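Local structure of Lin1840 protein (4ZOC) at the interface of chains A and B. The protein hydrolyses beta-glucosides as a glycoside hydrolase family 3 beta-glucosidase that takes part in beta-1,2-glucan metabolism in Listeria innocua. Residues are numbered along the deposited sequence; one frame, centred on the assembly and turned at random. Chains: chain A/B, Lin1840 protein.

Contact 1: the interface of chains A and B. Residues chain A 557, 559-560, 587, 589-590; chain B 477-479.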
# COMPACT_ATOMS: atom_id res chain seq x y z
N THR A 557 -11.26 5.37 -8.66
CA THR A 557 -12.00 5.04 -7.47
C THR A 557 -10.98 4.81 -6.35
O THR A 557 -9.78 4.63 -6.63
CB THR A 557 -12.84 3.77 -7.68
OG1 THR A 557 -13.77 3.57 -6.61
CG2 THR A 557 -11.95 2.55 -7.93
N GLY A 559 -10.21 2.35 -4.50
CA GLY A 559 -9.45 1.12 -4.62
C GLY A 559 -8.39 1.07 -5.71
O GLY A 559 -7.64 0.09 -5.73
N GLN A 560 -8.25 2.08 -6.52
CA GLN A 560 -7.13 2.20 -7.43
C GLN A 560 -5.84 2.67 -6.71
O GLN A 560 -4.74 2.64 -7.25
CB GLN A 560 -7.49 3.17 -8.55
CG GLN A 560 -6.57 2.99 -9.78
CD GLN A 560 -6.87 3.97 -10.92
OE1 GLN A 560 -7.16 5.16 -10.70
NE2 GLN A 560 -6.93 3.44 -12.14
N TYR A 587 -7.28 -4.30 -13.95
CA TYR A 587 -8.39 -4.58 -13.10
C TYR A 587 -9.61 -5.06 -13.93
O TYR A 587 -9.90 -4.58 -15.01
CB TYR A 587 -8.88 -3.35 -12.35
CG TYR A 587 -7.92 -2.79 -11.30
CD1 TYR A 587 -7.84 -3.37 -10.01
CD2 TYR A 587 -7.11 -1.70 -11.61
CE1 TYR A 587 -6.96 -2.83 -9.07
CE2 TYR A 587 -6.22 -1.18 -10.71
CZ TYR A 587 -6.18 -1.73 -9.42
OH TYR A 587 -5.30 -1.18 -8.52
N ASP A 589 -12.70 -4.20 -13.14
CA ASP A 589 -13.78 -3.30 -12.91
C ASP A 589 -13.46 -1.84 -13.23
O ASP A 589 -14.36 -1.08 -13.38
CB ASP A 589 -14.35 -3.44 -11.50
CG ASP A 589 -13.31 -3.27 -10.35
OD1 ASP A 589 -12.10 -3.40 -10.56
OD2 ASP A 589 -13.75 -2.97 -9.22
N ILE A 590 -12.18 -1.49 -13.48
CA ILE A 590 -11.79 -0.09 -13.79
C ILE A 590 -10.59 -0.08 -14.71
O ILE A 590 -9.87 -1.09 -14.82
CB ILE A 590 -11.40 0.69 -12.53
CG1 ILE A 590 -10.24 0.03 -11.80
CG2 ILE A 590 -12.60 0.93 -11.61
CD1 ILE A 590 -9.54 0.98 -10.77
N LEU B 477 -9.97 -6.82 -8.38
CA LEU B 477 -11.14 -5.95 -8.24
C LEU B 477 -10.69 -4.77 -7.48
O LEU B 477 -10.20 -4.91 -6.37
CB LEU B 477 -12.30 -6.60 -7.50
CG LEU B 477 -13.11 -7.64 -8.14
CD1 LEU B 477 -14.25 -7.97 -7.14
CD2 LEU B 477 -13.60 -7.11 -9.48
N ALA B 478 -10.81 -3.60 -8.06
CA ALA B 478 -10.46 -2.39 -7.30
C ALA B 478 -11.42 -2.18 -6.12
O ALA B 478 -10.99 -1.64 -5.10
CB ALA B 478 -10.42 -1.18 -8.22
N THR B 479 -12.70 -2.55 -6.26
CA THR B 479 -13.66 -2.40 -5.21
C THR B 479 -14.10 -3.76 -4.76
O THR B 479 -14.64 -4.55 -5.58
CB THR B 479 -14.88 -1.54 -5.62
OG1 THR B 479 -14.43 -0.25 -6.00
CG2 THR B 479 -15.84 -1.41 -4.46
O HOH W 1 -13.09 1.78 -4.71
O HOH W 2 -14.16 -0.28 -8.62
O HOH W 3 -16.42 1.87 -5.83
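B:Ala478 and B:Thr479 present consecutive backbone N-H groups to the carboxylate of A:Asp589. B:Ala478 N gives a nearly straight hydrogen bond to A:Asp589 OD1 at 2.8 Å. B:Thr479 N reaches A:Asp589 OD2 at 3.2 Å. Each oxygen uses its syn lone pair, on the side of the other oxygen. This two-pronged grip fixes how the carboxylate is turned. CG of A:Asp589 lies between the backbone N and the carbonyl carbon (chi1 56°), which puts the acid against the chain B turn. B:Ala478 hides the most surface here. Its methyl CB presses on the tip of the A:Ile590 CG1 arm, 3.5 Å from CD1, a tight carbon contact. The same methyl lies over one face of the A:Tyr587 ring, offset toward the rim. A:Thr557 CG2 also borders it, 4.0 Å from B:Ala478 CB. Beyond the methyl the contact is watery. B:Thr479 OG1 bonds water 1, water 2 and water 3. Water 2 leads on to A:Asp589 OD2, and water 1 joins A:Thr557 OG1 and A:Gly559 N. The patch sets the 477-479 loop of chain B against the 3-10 helix 558-560 and the 587-590 loop of chain A. It probably helps hold the two copies together, if this pairing exists in solution.

Contact 2: the interface of chains A and B. Residues chain A 572, 582-584; chain B 205, 473-474.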
# COMPACT_ATOMS: atom_id res chain seq x y z
N ARG A 572 4.05 -7.81 -17.33
CA ARG A 572 2.87 -8.00 -18.19
C ARG A 572 2.06 -6.69 -18.33
O ARG A 572 0.85 -6.64 -18.03
CB ARG A 572 2.00 -9.16 -17.69
CG ARG A 572 2.72 -10.50 -17.65
CD ARG A 572 1.75 -11.54 -17.14
NE ARG A 572 2.35 -12.88 -17.28
CZ ARG A 572 1.68 -14.00 -17.42
NH1 ARG A 572 0.33 -14.06 -17.35
NH2 ARG A 572 2.38 -15.09 -17.53
N ARG A 582 -6.94 -11.50 -20.80
CA ARG A 582 -7.06 -11.76 -19.37
C ARG A 582 -5.69 -11.59 -18.64
O ARG A 582 -5.60 -10.89 -17.64
CB ARG A 582 -7.69 -13.16 -19.13
CG ARG A 582 -7.62 -13.66 -17.72
CD ARG A 582 -8.61 -12.94 -16.79
NE ARG A 582 -8.59 -13.53 -15.42
CZ ARG A 582 -9.65 -13.62 -14.61
NH1 ARG A 582 -9.50 -14.08 -13.34
NH2 ARG A 582 -10.86 -13.24 -15.02
N TYR A 583 -4.64 -12.22 -19.16
CA TYR A 583 -3.46 -12.50 -18.39
C TYR A 583 -2.45 -11.30 -18.58
O TYR A 583 -1.29 -11.46 -18.94
CB TYR A 583 -2.86 -13.90 -18.73
CG TYR A 583 -3.74 -14.96 -18.19
CD1 TYR A 583 -3.90 -15.13 -16.83
CD2 TYR A 583 -4.56 -15.71 -19.02
CE1 TYR A 583 -4.79 -16.03 -16.32
CE2 TYR A 583 -5.47 -16.58 -18.50
CZ TYR A 583 -5.56 -16.74 -17.16
OH TYR A 583 -6.45 -17.66 -16.63
N VAL A 584 -2.93 -10.10 -18.29
CA VAL A 584 -2.07 -8.86 -18.27
C VAL A 584 -2.40 -8.10 -17.03
O VAL A 584 -3.38 -8.41 -16.37
CB VAL A 584 -2.26 -7.97 -19.55
CG1 VAL A 584 -1.92 -8.73 -20.80
CG2 VAL A 584 -3.65 -7.35 -19.63
N TYR B 205 0.17 -8.66 -11.06
CA TYR B 205 1.57 -8.61 -11.56
C TYR B 205 2.25 -7.33 -11.15
O TYR B 205 3.33 -7.03 -11.62
CB TYR B 205 1.67 -8.81 -13.09
CG TYR B 205 0.83 -9.96 -13.67
CD1 TYR B 205 1.05 -11.26 -13.31
CD2 TYR B 205 -0.17 -9.72 -14.59
CE1 TYR B 205 0.28 -12.33 -13.83
CE2 TYR B 205 -0.95 -10.76 -15.10
CZ TYR B 205 -0.70 -12.08 -14.72
OH TYR B 205 -1.48 -13.09 -15.26
N GLU B 473 -5.97 -15.77 -10.79
CA GLU B 473 -4.99 -14.98 -11.50
C GLU B 473 -5.63 -13.98 -12.50
O GLU B 473 -6.52 -14.33 -13.28
CB GLU B 473 -4.02 -15.86 -12.29
CG GLU B 473 -2.87 -15.08 -12.95
CD GLU B 473 -1.87 -16.02 -13.74
OE1 GLU B 473 -1.95 -17.26 -13.56
OE2 GLU B 473 -1.08 -15.47 -14.58
N ALA B 474 -5.18 -12.75 -12.36
CA ALA B 474 -5.58 -11.61 -13.22
C ALA B 474 -7.08 -11.36 -13.04
O ALA B 474 -7.79 -10.95 -13.96
CB ALA B 474 -5.16 -11.86 -14.66
O HOH W 4 -7.58 -16.58 -14.30
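The backbone oxygen of B:Glu473 is gripped by the guanidinium of A:Arg582 from the side. A:Arg582 NE reaches B:Glu473 O at 3.1 Å, in the carbonyl plane. NH1 of A:Arg582 reaches the same B:Glu473 O at 3.0 Å, from above that plane. The arginine bends at chi2 (74°), and its CG lies over the centre of the A:Tyr583 ring. Water 4 also bonds B:Glu473 O and links it to the phenol OH of A:Tyr583. The edge of that ring faces the B:Tyr205 hydroxyl and B:Glu473 CG. A:Arg572 runs extended from CG to NE across B:Tyr205. A:Arg572 CD sits over the middle of the B:Tyr205 ring, 3.4 Å from the centroid, a CH-pi contact. A:Arg572 NH1 gives a hydrogen bond to B:Tyr205 OH at 2.9 Å. B:Tyr205 OH in turn donates to B:Glu473 OE2 at 2.5 Å, meeting the anti lone pair. NH1 of A:Arg572 also forms a salt bridge with B:Glu473 OE2 at 3.4 Å. B:Tyr205 thus helps position the glutamate, a glucose-pocket residue and probably the catalytic acid/base. All the residues here lie in loops. Those of chain A fall between 3-10 helix 558-560 and strand 607-611, and B:Glu473 follows 3-10 helix 468-470 beside the chain B active site.

Contact 3: the interface of chains A and B. Residues chain A 205, 238, 271, 276, 279, 473; chain B 571-572.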
# COMPACT_ATOMS: atom_id res chain seq x y z
N TYR A 205 -0.57 8.78 11.03
CA TYR A 205 0.53 8.29 11.91
C TYR A 205 0.87 6.87 11.68
O TYR A 205 1.70 6.34 12.45
CB TYR A 205 0.26 8.53 13.41
CG TYR A 205 -0.37 9.88 13.76
CD1 TYR A 205 0.31 11.06 13.56
CD2 TYR A 205 -1.64 9.93 14.26
CE1 TYR A 205 -0.27 12.27 13.88
CE2 TYR A 205 -2.27 11.15 14.54
CZ TYR A 205 -1.54 12.30 14.39
OH TYR A 205 -2.01 13.53 14.68
N PHE A 238 6.53 11.43 12.54
CA PHE A 238 5.84 10.55 13.43
C PHE A 238 5.98 9.06 13.19
O PHE A 238 5.82 8.25 14.14
CB PHE A 238 4.37 10.88 13.42
CG PHE A 238 4.03 12.20 14.02
CD1 PHE A 238 4.31 12.45 15.37
CD2 PHE A 238 3.42 13.18 13.26
CE1 PHE A 238 3.95 13.64 15.94
CE2 PHE A 238 3.05 14.39 13.86
CZ PHE A 238 3.34 14.63 15.17
N TRP A 271 5.54 17.17 17.15
CA TRP A 271 4.90 17.36 18.44
C TRP A 271 4.76 16.05 19.21
O TRP A 271 4.10 15.15 18.77
CB TRP A 271 3.56 18.02 18.31
CG TRP A 271 2.84 18.36 19.61
CD1 TRP A 271 2.36 17.48 20.53
CD2 TRP A 271 2.49 19.66 20.09
NE1 TRP A 271 1.71 18.13 21.53
CE2 TRP A 271 1.77 19.48 21.28
CE3 TRP A 271 2.60 20.93 19.56
CZ2 TRP A 271 1.23 20.55 22.00
CZ3 TRP A 271 2.12 22.00 20.30
CH2 TRP A 271 1.41 21.80 21.48
N GLU A 276 6.48 9.73 22.23
CA GLU A 276 5.61 8.81 21.44
C GLU A 276 6.39 7.61 20.98
O GLU A 276 5.79 6.63 20.57
CB GLU A 276 4.90 9.55 20.32
CG GLU A 276 3.73 10.39 20.89
CD GLU A 276 3.16 11.40 19.95
OE1 GLU A 276 3.46 11.31 18.74
OE2 GLU A 276 2.34 12.20 20.48
N ASN A 279 4.95 4.74 22.81
CA ASN A 279 3.77 4.17 22.25
C ASN A 279 4.07 3.19 21.09
O ASN A 279 3.39 2.19 20.95
CB ASN A 279 2.79 5.21 21.78
CG ASN A 279 2.21 6.01 22.91
OD1 ASN A 279 2.06 5.52 24.04
ND2 ASN A 279 1.73 7.22 22.59
N GLU A 473 -3.80 17.41 9.25
CA GLU A 473 -3.38 16.39 10.16
C GLU A 473 -4.57 15.62 10.84
O GLU A 473 -5.50 16.23 11.36
CB GLU A 473 -2.44 16.95 11.21
CG GLU A 473 -1.94 15.90 12.23
CD GLU A 473 -1.03 16.50 13.32
OE1 GLU A 473 -0.67 17.73 13.20
OE2 GLU A 473 -0.68 15.78 14.30
N GLY B 571 2.84 5.69 17.02
CA GLY B 571 3.10 6.57 18.13
C GLY B 571 1.86 7.20 18.74
O GLY B 571 1.94 7.76 19.84
N ARG B 572 0.70 7.09 18.08
CA ARG B 572 -0.57 7.66 18.61
C ARG B 572 -1.75 6.69 18.46
O ARG B 572 -2.72 6.98 17.74
CB ARG B 572 -0.89 8.99 17.96
CG ARG B 572 0.21 9.98 18.19
CD ARG B 572 -0.12 11.28 17.47
NE ARG B 572 0.78 12.36 17.84
CZ ARG B 572 0.51 13.66 17.73
NH1 ARG B 572 -0.68 14.10 17.32
NH2 ARG B 572 1.39 14.54 18.13
O HOH W 5 3.18 7.24 14.58
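B:Arg572 pushes its guanidinium into a packed corner of chain A between A:Glu276, A:Phe238 and A:Trp271. B:Arg572 NE gives a nearly straight hydrogen bond and salt bridge to A:Glu276 OE1 at 3.0 Å. The oxygen is met on its syn side but out of the carboxylate plane, which is turned 83° from the guanidinium. The aliphatic part packs too: B:Arg572 CG lies 3.7 Å from A:Glu276 CD. B:Arg572 NH2 donates to the backbone O of A:Trp271 at 2.9 Å, from above the carbonyl plane. The ring of A:Phe238 stands close by, with CE1 3.9 Å from B:Arg572 CZ. CG of the arginine is anti to its own carbonyl carbon (chi1 -59°), and the straight chain beyond carries the charged end inward. B:Arg572 NH1 forms a longer salt bridge with A:Glu473 OE2, at 3.5 Å. Several acceptors thus fix the turn of the guanidinium. A:Asn279 ND2 holds the carbonyl side directly, donating to B:Gly571 O at 2.8 Å. The acceptor lies in the amide plane, while ND2 comes from above the carbonyl plane. The amide side is looser: B:Gly571 N reaches the backbone oxygens of A:Tyr205 and A:Phe238 through water 5. A:Trp271 and A:Glu473 line the glucose pocket, so B:Arg572 borders the active site and may help shape it.

Contact 4: the interface of chains A and B. Residues chain A 559-561, 587; chain B 146, 201-203.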
# COMPACT_ATOMS: atom_id res chain seq x y z
N GLY A 559 -10.21 2.35 -4.50
CA GLY A 559 -9.45 1.12 -4.62
C GLY A 559 -8.39 1.07 -5.71
O GLY A 559 -7.64 0.09 -5.73
N GLN A 560 -8.25 2.08 -6.52
CA GLN A 560 -7.13 2.20 -7.43
C GLN A 560 -5.84 2.67 -6.71
O GLN A 560 -4.74 2.64 -7.25
CB GLN A 560 -7.49 3.17 -8.55
CG GLN A 560 -6.57 2.99 -9.78
CD GLN A 560 -6.87 3.97 -10.92
OE1 GLN A 560 -7.16 5.16 -10.70
NE2 GLN A 560 -6.93 3.44 -12.14
N ILE A 561 -5.98 3.18 -5.51
CA ILE A 561 -4.85 3.74 -4.75
C ILE A 561 -3.82 2.67 -4.30
O ILE A 561 -4.22 1.63 -3.75
CB ILE A 561 -5.37 4.52 -3.54
CG1 ILE A 561 -6.17 5.75 -3.99
CG2 ILE A 561 -4.18 4.94 -2.67
CD1 ILE A 561 -6.90 6.41 -2.83
N TYR A 587 -7.28 -4.30 -13.95
CA TYR A 587 -8.39 -4.58 -13.10
C TYR A 587 -9.61 -5.06 -13.93
O TYR A 587 -9.90 -4.58 -15.01
CB TYR A 587 -8.88 -3.35 -12.35
CG TYR A 587 -7.92 -2.79 -11.30
CD1 TYR A 587 -7.84 -3.37 -10.01
CD2 TYR A 587 -7.11 -1.70 -11.61
CE1 TYR A 587 -6.96 -2.83 -9.07
CE2 TYR A 587 -6.22 -1.18 -10.71
CZ TYR A 587 -6.18 -1.73 -9.42
OH TYR A 587 -5.30 -1.18 -8.52
N ARG B 146 -8.17 -7.09 -2.76
CA ARG B 146 -8.39 -6.69 -4.15
C ARG B 146 -7.74 -7.72 -5.08
O ARG B 146 -8.27 -8.00 -6.17
CB ARG B 146 -7.81 -5.27 -4.49
CG ARG B 146 -8.58 -4.20 -3.81
CD ARG B 146 -7.88 -2.88 -3.95
NE ARG B 146 -6.70 -2.81 -3.13
CZ ARG B 146 -5.98 -1.71 -2.92
NH1 ARG B 146 -6.27 -0.54 -3.49
NH2 ARG B 146 -4.91 -1.81 -2.14
N ALA B 201 -1.70 -1.90 -4.92
CA ALA B 201 -3.10 -1.59 -5.23
C ALA B 201 -3.95 -2.81 -5.61
O ALA B 201 -4.94 -2.70 -6.27
CB ALA B 201 -3.12 -0.51 -6.29
N GLY B 202 -3.48 -4.00 -5.22
CA GLY B 202 -4.16 -5.23 -5.56
C GLY B 202 -4.13 -5.61 -7.00
O GLY B 202 -4.79 -6.53 -7.41
N LEU B 203 -3.24 -5.00 -7.76
CA LEU B 203 -3.28 -5.08 -9.21
C LEU B 203 -2.38 -6.20 -9.70
O LEU B 203 -1.25 -6.30 -9.28
CB LEU B 203 -2.84 -3.77 -9.81
CG LEU B 203 -2.71 -3.65 -11.30
CD1 LEU B 203 -4.00 -3.98 -12.03
CD2 LEU B 203 -2.19 -2.25 -11.70
O HOH W 6 -3.16 0.27 -1.86
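A:Gly559 and A:Ile561 of this family 3 glycoside hydrolase offer two backbone oxygens to the guanidinium of B:Arg146. The hydrogen bonds come first. NH1 of B:Arg146 donates to A:Gly559 O at 2.7 Å, from well above the carbonyl plane. The same NH1 donates to A:Ile561 O at 3.0 Å, tilted 17° from that carbonyl's plane. Both acceptors also lie somewhat off the guanidinium plane. The arginine is bent at chi3 (-73°), which brings NH1 up to the 3-10 helix 558-560. One face of its guanidinium lies over the backbone of B:Ala201 and B:Gly202, in its own chain. That packing backs the group from behind. The phenol OH of A:Tyr587 donates to B:Ala201 O at 2.7 Å, the oxygen lying at the edge of the ring in its plane. The donor is tilted from the carbonyl plane of B:Ala201. Water adds one bridge. Water 6 bonds NH2 of B:Arg146 at 2.7 Å and also bonds A:Ile561 O. Apolar contact is confined mainly to B:Leu203. Its CD1 sits over the centre of the A:Tyr587 ring, 3.9 Å from the centroid. This is the face opposite the one covered by the B:Ala478 methyl, and the ring is sandwiched by chain B. The two side chains cross at about a right angle. The methylene CB of B:Leu203 lies 3.9 Å from A:Tyr587 CZ, near the hydroxyl end.

Contact 1 and contact 4 form one continuous region, with centres of their C-alpha atoms about 5 Å apart. They share A:Gly559, A:Gln560 and A:Tyr587. Between the same centres, contact 2 lies about 14 Å from contact 1 and 13 Å from contact 4. Contact 3 is farther off, about 39 Å from contact 2, 31 Å from contact 1 and 28 Å from contact 4. It shows the other half of the two-fold interface, for Arg572, Tyr205 and Glu473 recur in contact 2 with chains exchanged. Each subunit's 571-584 segment reaches Glu473 of the other. This may couple pairing to the active site, though the structure alone does not show the oligomeric state.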